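Local coordinates for protein isoprenyl transferase (PDB 2D2R) that catalyses the magnesium-dependent condensation of isopentenyl diphosphate units onto an allylic diphosphate, probably farnesyl diphosphate, to build the long-chain prenyl diphosphate undecaprenyl diphosphate, at residues A[85-88]-A[89-93]; A[162-165]-A[166-169]; A[172-175]-A[176-180]; A[224-227]-A[228-232]. All coordinates share one frame; numbering follows the deposited sequence.

Contact 1 of 4, residues A[85-88]-A[89-93]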
loop_
_atom_site.group_PDB
_atom_site.type_symbol
_atom_site.label_atom_id
_atom_site.label_comp_id
_atom_site.label_asym_id
_atom_site.label_seq_id
_atom_site.Cartn_x
_atom_site.Cartn_y
_atom_site.Cartn_z
ATOM N N LYS A 85 -10.323 11.934 25.381
ATOM C CA LYS A 85 -10.756 11.679 26.759
ATOM C C LYS A 85 -11.199 10.237 26.797
ATOM O O LYS A 85 -10.785 9.448 27.657
ATOM C CB LYS A 85 -11.947 12.576 27.124
ATOM C CG LYS A 85 -12.614 12.260 28.472
ATOM C CD LYS A 85 -12.412 13.418 29.484
ATOM C CE LYS A 85 -13.510 13.454 30.603
ATOM N NZ LYS A 85 -13.597 12.273 31.541
ATOM N N MET A 86 -12.042 9.912 25.825
ATOM C CA MET A 86 -12.596 8.588 25.692
ATOM C C MET A 86 -11.510 7.580 25.401
ATOM O O MET A 86 -11.590 6.437 25.832
ATOM C CB MET A 86 -13.649 8.582 24.583
ATOM C CG MET A 86 -14.814 9.533 24.866
ATOM S SD MET A 86 -15.557 9.318 26.563
ATOM C CE MET A 86 -16.774 7.962 26.292
ATOM N N LEU A 87 -10.487 7.994 24.666
ATOM C CA LEU A 87 -9.405 7.064 24.363
ATOM C C LEU A 87 -8.736 6.608 25.648
ATOM O O LEU A 87 -8.614 5.412 25.917
ATOM C CB LEU A 87 -8.362 7.727 23.481
ATOM C CG LEU A 87 -8.024 6.945 22.222
ATOM C CD1 LEU A 87 -6.854 7.631 21.480
ATOM C CD2 LEU A 87 -7.686 5.517 22.589
ATOM N N LYS A 88 -8.314 7.588 26.441
ATOM C CA LYS A 88 -7.632 7.326 27.700
ATOM C C LYS A 88 -8.504 6.505 28.625
ATOM O O LYS A 88 -8.017 5.610 29.302
ATOM C CB LYS A 88 -7.252 8.648 28.375
ATOM C CG LYS A 88 -8.295 9.228 29.334
ATOM C CD LYS A 88 -7.952 8.874 30.783
ATOM C CE LYS A 88 -6.550 9.386 31.148
ATOM N NZ LYS A 88 -6.268 9.296 32.618
ATOM N N LYS A 89 -9.796 6.811 28.652
ATOM C CA LYS A 89 -10.695 6.070 29.514
ATOM C C LYS A 89 -10.565 4.671 29.008
ATOM O O LYS A 89 -10.235 3.749 29.757
ATOM C CB LYS A 89 -12.146 6.529 29.349
ATOM C CG LYS A 89 -13.050 6.099 30.511
ATOM C CD LYS A 89 -14.491 6.543 30.331
ATOM C CE LYS A 89 -15.229 5.611 29.366
ATOM N NZ LYS A 89 -15.270 4.199 29.864
ATOM N N TYR A 90 -10.793 4.545 27.704
ATOM C CA TYR A 90 -10.723 3.267 27.024
ATOM C C TYR A 90 -9.483 2.484 27.416
ATOM O O TYR A 90 -9.555 1.299 27.713
ATOM C CB TYR A 90 -10.718 3.468 25.512
ATOM C CG TYR A 90 -10.530 2.161 24.789
ATOM C CD1 TYR A 90 -11.581 1.242 24.699
ATOM C CD2 TYR A 90 -9.277 1.785 24.278
ATOM C CE1 TYR A 90 -11.394 -0.031 24.130
ATOM C CE2 TYR A 90 -9.085 0.518 23.706
ATOM C CZ TYR A 90 -10.151 -0.382 23.647
ATOM O OH TYR A 90 -9.976 -1.656 23.171
ATOM N N LEU A 91 -8.339 3.149 27.428
ATOM C CA LEU A 91 -7.101 2.457 27.750
ATOM C C LEU A 91 -6.945 2.154 29.230
ATOM O O LEU A 91 -6.499 1.075 29.599
ATOM C CB LEU A 91 -5.904 3.244 27.208
ATOM C CG LEU A 91 -5.780 3.298 25.669
ATOM C CD1 LEU A 91 -4.760 4.355 25.272
ATOM C CD2 LEU A 91 -5.416 1.935 25.114
ATOM N N LYS A 92 -7.308 3.092 30.089
ATOM C CA LYS A 92 -7.202 2.807 31.509
ATOM C C LYS A 92 -8.206 1.704 31.830
ATOM O O LYS A 92 -7.907 0.809 32.608
ATOM C CB LYS A 92 -7.423 4.077 32.340
ATOM C CG LYS A 92 -6.189 4.984 32.327
ATOM C CD LYS A 92 -6.504 6.414 32.764
ATOM C CE LYS A 92 -6.945 6.499 34.227
ATOM N NZ LYS A 92 -7.227 7.909 34.669
ATOM N N ASP A 93 -9.378 1.733 31.207
ATOM C CA ASP A 93 -10.346 0.672 31.444
ATOM C C ASP A 93 -9.756 -0.717 31.155
ATOM O O ASP A 93 -9.486 -1.498 32.075
ATOM C CB ASP A 93 -11.597 0.860 30.578
ATOM C CG ASP A 93 -12.528 1.922 31.124
ATOM O OD1 ASP A 93 -12.510 2.122 32.358
ATOM O OD2 ASP A 93 -13.286 2.540 30.335
#

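Contact 2 of 4, residues A[162-165]-A[166-169]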
loop_
_atom_site.group_PDB
_atom_site.type_symbol
_atom_site.label_atom_id
_atom_site.label_comp_id
_atom_site.label_asym_id
_atom_site.label_seq_id
_atom_site.Cartn_x
_atom_site.Cartn_y
_atom_site.Cartn_z
ATOM N N SER A 162 25.519 7.249 12.628
ATOM C CA SER A 162 26.851 7.836 12.605
ATOM C C SER A 162 27.585 7.661 11.311
ATOM O O SER A 162 28.357 8.545 10.922
ATOM C CB SER A 162 27.721 7.309 13.721
ATOM O OG SER A 162 28.974 7.959 13.608
ATOM N N ASN A 163 27.371 6.515 10.658
ATOM C CA ASN A 163 28.037 6.231 9.357
ATOM C C ASN A 163 27.232 6.664 8.135
ATOM O O ASN A 163 27.456 6.158 6.985
ATOM C CB ASN A 163 28.362 4.745 9.185
ATOM C CG ASN A 163 27.130 3.833 9.167
ATOM O OD1 ASN A 163 25.941 4.268 9.377
ATOM N ND2 ASN A 163 27.393 2.552 9.010
ATOM N N ILE A 164 26.292 7.581 8.356
ATOM C CA ILE A 164 25.465 8.002 7.253
ATOM C C ILE A 164 26.258 8.301 6.001
ATOM O O ILE A 164 25.765 8.140 4.891
ATOM C CB ILE A 164 24.644 9.263 7.591
ATOM C CG1 ILE A 164 23.837 9.701 6.368
ATOM C CG2 ILE A 164 25.554 10.370 7.998
ATOM C CD1 ILE A 164 22.819 8.656 5.904
ATOM N N SER A 165 27.498 8.725 6.182
ATOM C CA SER A 165 28.361 9.096 5.074
ATOM C C SER A 165 28.722 7.951 4.122
ATOM O O SER A 165 29.008 8.155 2.946
ATOM C CB SER A 165 29.670 9.621 5.679
ATOM O OG SER A 165 30.236 10.599 4.842
ATOM N N LEU A 166 28.799 6.763 4.694
ATOM C CA LEU A 166 29.193 5.536 3.977
ATOM C C LEU A 166 27.975 4.777 3.446
ATOM O O LEU A 166 28.094 3.630 2.981
ATOM C CB LEU A 166 29.950 4.607 4.957
ATOM C CG LEU A 166 31.422 4.840 5.347
ATOM C CD1 LEU A 166 31.797 6.280 5.183
ATOM C CD2 LEU A 166 31.649 4.332 6.792
ATOM N N LEU A 167 26.807 5.398 3.508
ATOM C CA LEU A 167 25.624 4.709 3.072
ATOM C C LEU A 167 25.098 5.166 1.712
ATOM O O LEU A 167 25.350 6.277 1.280
ATOM C CB LEU A 167 24.527 4.903 4.127
ATOM C CG LEU A 167 24.742 4.502 5.602
ATOM C CD1 LEU A 167 23.442 4.656 6.330
ATOM C CD2 LEU A 167 25.232 3.045 5.744
ATOM N N GLU A 168 24.365 4.307 1.036
ATOM C CA GLU A 168 23.775 4.741 -0.198
ATOM C C GLU A 168 22.293 4.347 -0.075
ATOM O O GLU A 168 21.443 5.195 -0.050
ATOM C CB GLU A 168 24.459 4.104 -1.400
ATOM C CG GLU A 168 23.821 4.505 -2.710
ATOM C CD GLU A 168 23.882 5.992 -2.904
ATOM O OE1 GLU A 168 24.958 6.604 -2.627
ATOM O OE2 GLU A 168 22.850 6.541 -3.332
ATOM N N SER A 169 21.994 3.068 0.023
ATOM C CA SER A 169 20.593 2.651 0.204
ATOM C C SER A 169 20.233 2.915 1.677
ATOM O O SER A 169 21.021 2.560 2.580
ATOM C CB SER A 169 20.465 1.151 -0.145
ATOM O OG SER A 169 19.208 0.602 0.235
#

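Contact 3 of 4, residues A[172-175]-A[176-180]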
loop_
_atom_site.group_PDB
_atom_site.type_symbol
_atom_site.label_atom_id
_atom_site.label_comp_id
_atom_site.label_asym_id
_atom_site.label_seq_id
_atom_site.Cartn_x
_atom_site.Cartn_y
_atom_site.Cartn_z
ATOM N N ASN A 172 17.020 -0.000 5.198
ATOM C CA ASN A 172 17.106 -0.523 6.522
ATOM C C ASN A 172 17.042 0.647 7.501
ATOM O O ASN A 172 16.440 0.526 8.593
ATOM C CB ASN A 172 18.471 -1.329 6.691
ATOM C CG ASN A 172 18.670 -1.895 8.140
ATOM O OD1 ASN A 172 18.280 -3.057 8.481
ATOM N ND2 ASN A 172 19.307 -1.101 9.021
ATOM N N GLU A 173 17.661 1.777 7.161
ATOM C CA GLU A 173 17.652 2.895 8.102
ATOM C C GLU A 173 16.247 3.472 8.299
ATOM O O GLU A 173 15.891 3.912 9.383
ATOM C CB GLU A 173 18.590 4.025 7.680
ATOM C CG GLU A 173 20.103 3.628 7.579
ATOM C CD GLU A 173 20.709 3.152 8.899
ATOM O OE1 GLU A 173 20.301 3.688 9.975
ATOM O OE2 GLU A 173 21.598 2.258 8.852
ATOM N N ILE A 174 15.449 3.442 7.250
ATOM C CA ILE A 174 14.102 3.993 7.377
ATOM C C ILE A 174 13.302 3.027 8.185
ATOM O O ILE A 174 12.628 3.406 9.141
ATOM C CB ILE A 174 13.478 4.188 5.999
ATOM C CG1 ILE A 174 14.202 5.312 5.272
ATOM C CG2 ILE A 174 11.969 4.476 6.115
ATOM C CD1 ILE A 174 13.813 5.468 3.730
ATOM N N SER A 175 13.430 1.747 7.866
ATOM C CA SER A 175 12.670 0.723 8.552
ATOM C C SER A 175 12.839 0.812 10.063
ATOM O O SER A 175 11.921 0.666 10.848
ATOM C CB SER A 175 13.166 -0.607 8.043
ATOM O OG SER A 175 12.552 -1.654 8.713
ATOM N N ASN A 176 14.051 1.144 10.454
ATOM C CA ASN A 176 14.355 1.178 11.891
ATOM C C ASN A 176 14.063 2.484 12.598
ATOM O O ASN A 176 14.259 2.595 13.808
ATOM C CB ASN A 176 15.776 0.544 11.977
ATOM C CG ASN A 176 15.674 -0.976 11.666
ATOM O OD1 ASN A 176 16.025 -1.563 10.516
ATOM N ND2 ASN A 176 15.043 -1.675 12.628
ATOM N N ARG A 177 13.508 3.459 11.862
ATOM C CA ARG A 177 13.095 4.727 12.458
ATOM C C ARG A 177 11.558 4.876 12.374
ATOM O O ARG A 177 11.033 5.899 12.855
ATOM C CB ARG A 177 13.677 5.956 11.754
ATOM C CG ARG A 177 15.170 6.116 11.673
ATOM C CD ARG A 177 15.805 6.136 13.067
ATOM N NE ARG A 177 17.274 6.195 12.966
ATOM C CZ ARG A 177 17.995 7.305 13.043
ATOM N NH1 ARG A 177 17.404 8.489 13.231
ATOM N NH2 ARG A 177 19.320 7.230 12.901
ATOM N N LEU A 178 10.855 3.918 11.732
ATOM C CA LEU A 178 9.382 3.978 11.622
ATOM C C LEU A 178 8.834 3.622 12.996
ATOM O O LEU A 178 9.543 3.006 13.769
ATOM C CB LEU A 178 8.890 2.953 10.590
ATOM C CG LEU A 178 9.239 3.444 9.156
ATOM C CD1 LEU A 178 8.963 2.380 8.156
ATOM C CD2 LEU A 178 8.392 4.695 8.828
ATOM N N ASP A 179 7.601 4.017 13.294
ATOM C CA ASP A 179 6.951 3.702 14.606
ATOM C C ASP A 179 6.949 2.190 14.843
ATOM O O ASP A 179 6.942 1.712 15.974
ATOM C CB ASP A 179 5.480 4.165 14.591
ATOM C CG ASP A 179 5.316 5.657 14.462
ATOM O OD1 ASP A 179 4.144 6.112 14.389
ATOM O OD2 ASP A 179 6.316 6.417 14.430
ATOM N N THR A 180 6.945 1.415 13.762
ATOM C CA THR A 180 6.890 -0.053 13.804
ATOM C C THR A 180 8.258 -0.733 13.883
ATOM O O THR A 180 8.354 -1.939 13.715
ATOM C CB THR A 180 6.213 -0.595 12.504
ATOM O OG1 THR A 180 6.871 0.024 11.394
ATOM C CG2 THR A 180 4.739 -0.200 12.437
HETATM O O HOH W 1 18.012 3.948 11.408
HETATM O O HOH W 2 9.462 -0.693 10.633
#

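Contact 4 of 4, residues A[224-227]-A[228-232]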
loop_
_atom_site.group_PDB
_atom_site.type_symbol
_atom_site.label_atom_id
_atom_site.label_comp_id
_atom_site.label_asym_id
_atom_site.label_seq_id
_atom_site.Cartn_x
_atom_site.Cartn_y
_atom_site.Cartn_z
ATOM N N LYS A 224 -14.629 -16.338 13.935
ATOM C CA LYS A 224 -14.906 -17.386 12.964
ATOM C C LYS A 224 -14.580 -16.832 11.561
ATOM O O LYS A 224 -13.895 -17.493 10.767
ATOM C CB LYS A 224 -16.385 -17.784 13.048
ATOM C CG LYS A 224 -16.801 -18.924 12.131
ATOM C CD LYS A 224 -18.327 -19.161 12.242
ATOM C CE LYS A 224 -18.660 -20.649 12.520
ATOM N NZ LYS A 224 -17.997 -21.219 13.762
ATOM N N ASP A 225 -15.105 -15.640 11.266
ATOM C CA ASP A 225 -14.858 -14.986 9.982
ATOM C C ASP A 225 -13.348 -14.867 9.775
ATOM O O ASP A 225 -12.848 -15.106 8.674
ATOM C CB ASP A 225 -15.431 -13.584 9.962
ATOM C CG ASP A 225 -16.920 -13.547 10.178
ATOM O OD1 ASP A 225 -17.597 -14.388 9.579
ATOM O OD2 ASP A 225 -17.408 -12.655 10.913
ATOM N N LEU A 226 -12.628 -14.466 10.822
ATOM C CA LEU A 226 -11.192 -14.309 10.724
ATOM C C LEU A 226 -10.534 -15.647 10.517
ATOM O O LEU A 226 -9.522 -15.755 9.853
ATOM C CB LEU A 226 -10.626 -13.594 11.962
ATOM C CG LEU A 226 -9.181 -13.060 11.956
ATOM C CD1 LEU A 226 -8.204 -14.100 12.403
ATOM C CD2 LEU A 226 -8.802 -12.591 10.550
ATOM N N GLU A 227 -11.135 -16.702 11.051
ATOM C CA GLU A 227 -10.547 -18.037 10.872
ATOM C C GLU A 227 -10.647 -18.474 9.398
ATOM O O GLU A 227 -9.745 -19.109 8.849
ATOM C CB GLU A 227 -11.280 -19.029 11.813
ATOM C CG GLU A 227 -10.779 -20.446 11.786
ATOM C CD GLU A 227 -11.339 -21.305 12.953
ATOM O OE1 GLU A 227 -10.975 -22.502 13.011
ATOM O OE2 GLU A 227 -12.116 -20.786 13.801
ATOM N N ASN A 228 -11.766 -18.139 8.770
ATOM C CA ASN A 228 -11.997 -18.464 7.371
ATOM C C ASN A 228 -10.974 -17.729 6.468
ATOM O O ASN A 228 -10.445 -18.313 5.527
ATOM C CB ASN A 228 -13.409 -18.052 6.978
ATOM C CG ASN A 228 -14.462 -18.806 7.766
ATOM O OD1 ASN A 228 -14.680 -19.990 7.529
ATOM N ND2 ASN A 228 -15.110 -18.126 8.724
ATOM N N ILE A 229 -10.731 -16.458 6.784
ATOM C CA ILE A 229 -9.775 -15.619 6.064
ATOM C C ILE A 229 -8.381 -16.197 6.221
ATOM O O ILE A 229 -7.625 -16.370 5.221
ATOM C CB ILE A 229 -9.812 -14.149 6.606
ATOM C CG1 ILE A 229 -10.996 -13.387 5.989
ATOM C CG2 ILE A 229 -8.487 -13.411 6.299
ATOM C CD1 ILE A 229 -11.481 -12.279 6.876
ATOM N N ILE A 230 -8.028 -16.558 7.448
ATOM C CA ILE A 230 -6.699 -17.111 7.624
ATOM C C ILE A 230 -6.549 -18.421 6.837
ATOM O O ILE A 230 -5.487 -18.728 6.266
ATOM C CB ILE A 230 -6.384 -17.314 9.111
ATOM C CG1 ILE A 230 -6.178 -15.949 9.774
ATOM C CG2 ILE A 230 -5.232 -18.277 9.264
ATOM C CD1 ILE A 230 -5.773 -15.991 11.272
ATOM N N SER A 231 -7.629 -19.181 6.766
ATOM C CA SER A 231 -7.572 -20.427 6.030
ATOM C C SER A 231 -7.281 -20.103 4.554
ATOM O O SER A 231 -6.462 -20.760 3.895
ATOM C CB SER A 231 -8.909 -21.178 6.159
ATOM O OG SER A 231 -8.919 -22.303 5.283
ATOM N N ASP A 232 -7.977 -19.091 4.028
ATOM C CA ASP A 232 -7.740 -18.688 2.649
ATOM C C ASP A 232 -6.287 -18.248 2.454
ATOM O O ASP A 232 -5.644 -18.620 1.453
ATOM C CB ASP A 232 -8.702 -17.578 2.259
ATOM C CG ASP A 232 -10.079 -18.112 1.951
ATOM O OD1 ASP A 232 -10.157 -19.307 1.601
ATOM O OD2 ASP A 232 -11.076 -17.354 2.033
#

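Contact 1 of 4, residues A[85-88]-A[89-93]
Lys-89 N donates to Lys-85 O at 3.0 Å, and one residue on Tyr-90 N reaches Met-86 O at 2.8 Å. The series continues with Lys-92 N to Lys-88 O, 2.7 Å and almost straight at 172° about the hydrogen, so the carbonyls of Lys-85, Met-86 and Lys-88 are each taken by the amide four residues later. Leu-91 N likewise bonds to Leu-87 O, although the position of that oxygen is less sure.

The charged side chains are satisfied in different ways. Lys-89 starts out extended and then bends at chi3 (79°) and chi4 (61°), which curls its NZ forward along the helix to a salt bridge with Asp-93 OD2, 2.6 Å away; NZ comes to that oxygen nearly in line with its C-O bond. On the way, Lys-89 CE runs beside Met-86 CE at 4.2 Å, the two chains pointing the same way. Lys-88 finds its anion outside the turn, in a salt bridge to Glu-117 of helix 116-129, while its amine is modelled doubtfully close to that of Lys-92.

On the inner side, Leu-87 CD2 lies 4.1 Å from Leu-91 CD1, the two leucines side by side, and Leu-87 also packs on Leu-118. Tyr-90 leans on Val-45 and Leu-48 of helix 37-56. This is the i to i+4 ladder of an amphipathic alpha-helix, here helix 80-100 of the cis-prenyltransferase fold, with side chains packing on helices 116-129 and 37-56.

Contact 2 of 4, residues A[162-165]-A[166-169]
Leu-167 CD1 meets Ile-164 CD1 at 4.1 Å, the two side chains crossing at about a right angle, and this is the firmer part of the turn. Ile-164 sends CG1 opposite its backbone N (chi1 177°) and then turns at chi2 (62°) to bring CD1 to the leucine. Leu-170 of the same chain and Leu-157 of the second subunit also pack on Ile-164, and Pro-161 packs on Leu-167.

Two backbone bonds tie the turn: Leu-166 N to Asn-163 O at 2.7 Å, and Leu-167 N to Ile-164 O at 3.2 Å. In the second the donor stands well above the carbonyl plane, 65° out of it, consistent with the tight winding of a 3-10 turn.

The other side is looser and largely exposed. The Asn-163 amide crosses Leu-167 with its OD1 3.9 Å from Leu-167 CD2, a van der Waals approach and no more. Leu-166 CD2 merely grazes Asn-163 CB at 4.1 Å, and its CD1 lies a similar 4.0 Å from Ser-165 CB. Further along, Glu-168 makes a long, weak ion pair with Lys-154 of the second subunit.

Successive i to i+3 bonds are the signature of a short 3-10 turn, which here lies in the loop joining helix 145-158 to helix 171-175, at the subunit boundary of the homodimer.

Contact 3 of 4, residues A[172-175]-A[176-180]
A water links Arg-177 to Glu-173: it accepts from Arg-177 NE at 2.8 Å and donates both to Glu-173 OE1, 2.7 Å, and to Glu-173 O, 2.9 Å. Charge therefore meets charge through the water, the nearest charged ends, Glu-173 OE1 and Arg-177 NH2, staying 4.7 Å apart. Arg-177 bends at chi2 (-58°), laying its chain back along the turn, while its guanidinium is held from outside by Ser-155 and the carbonyl of Ser-159.

In the backbone, Arg-177 N donates to Ile-174 O at 2.9 Å, from 55° above the carbonyl plane, and Leu-178 N adds a weak bond to the same oxygen. Asn-176 N still makes the helical i to i+4 bond, to Asn-172 O. A second water donates to Ser-175 O at 2.8 Å and also hydrogen-bonds with Thr-180 OG1, bridging the last carbonyl of the helix to the chain beyond it.

Outside this polar core, Ile-174 CG2 touches Leu-178 CD1 at 4.2 Å. Both side chains rest on Leu-149 of helix 145-158 and on Trp-204, and Ile-174 also reaches Phe-153 of the second subunit. Asp-179 ties the following loop to Arg-151 by a salt bridge. The change from i to i+4 to i to i+3 bonding, with water taking up a terminal carbonyl, is characteristic of a helix C-terminus, here that of the short helix 171-175.

Contact 4 of 4, residues A[224-227]-A[228-232]
Leu-226 and Ile-230 meet on one face of an amphipathic alpha-helix, helix 223-236, which packs across strands 188-191 and 210-213 at one end of the parallel sheet in this cis-prenyltransferase fold. Leu-226 places CG opposite its backbone N (chi1 -167°) and then turns at chi2 (-88°), swinging CD1 forward along the helix. Ile-230 takes the other choice: CG1 lies beside its N (chi1 -71°) and the chain then extends, so that its CD1 comes back towards the leucine. Both side chains also sit on Trp-54 of helix 37-56.

Ile-229, with the same branch arrangement as Ile-230, turns its bulk to another side of the helix. Its CG2 is 4.3 Å from Leu-226 CD2, and beyond the turn it packs on Phe-212 of strand 210-213 and on Leu-188 and Leu-190 of strand 188-191.

Regular i to i+4 bonds run underneath, such as Ile-230 N to Leu-226 O at 2.9 Å. Near the start of the helix the carboxylate of Asp-225 accepts from the backbone N of Thr-222.

The outward face is polar and exposed. Glu-227 stretches straight out, whereas Asn-228 folds its amide back over the preceding turn. There its ND2 sits 2.5 Å from Lys-224 O, uncomfortably close and too badly angled to count as a hydrogen bond; that oxygen already accepts from Asn-228 N. The tightest carbon contact is on the buried side, with Leu-226 CD1 only 3.3 Å from Ile-230 CD1, closer than normal van der Waals packing.

Contacts 2 and 3 are neighbours: their centres are about 15 Å apart and they touch where Leu-167 CD1 packs on Glu-173 CG at 3.7 Å. Both also reach the second subunit, which places them on the dimer side of the chain. Contacts 1 and 4 stand apart, with centres about 30 Å from each other, yet both have helix 37-56 as a neighbour. They are also the two nearer the probable catalytic region: the side chain of Met-86 is about 9 Å from that of His-41, a probable substrate-binding residue, and the side chain of Ile-229 is about 8 Å from that of Glu-210, a likely magnesium ligand. Contacts 2 and 3 lie away from these sites.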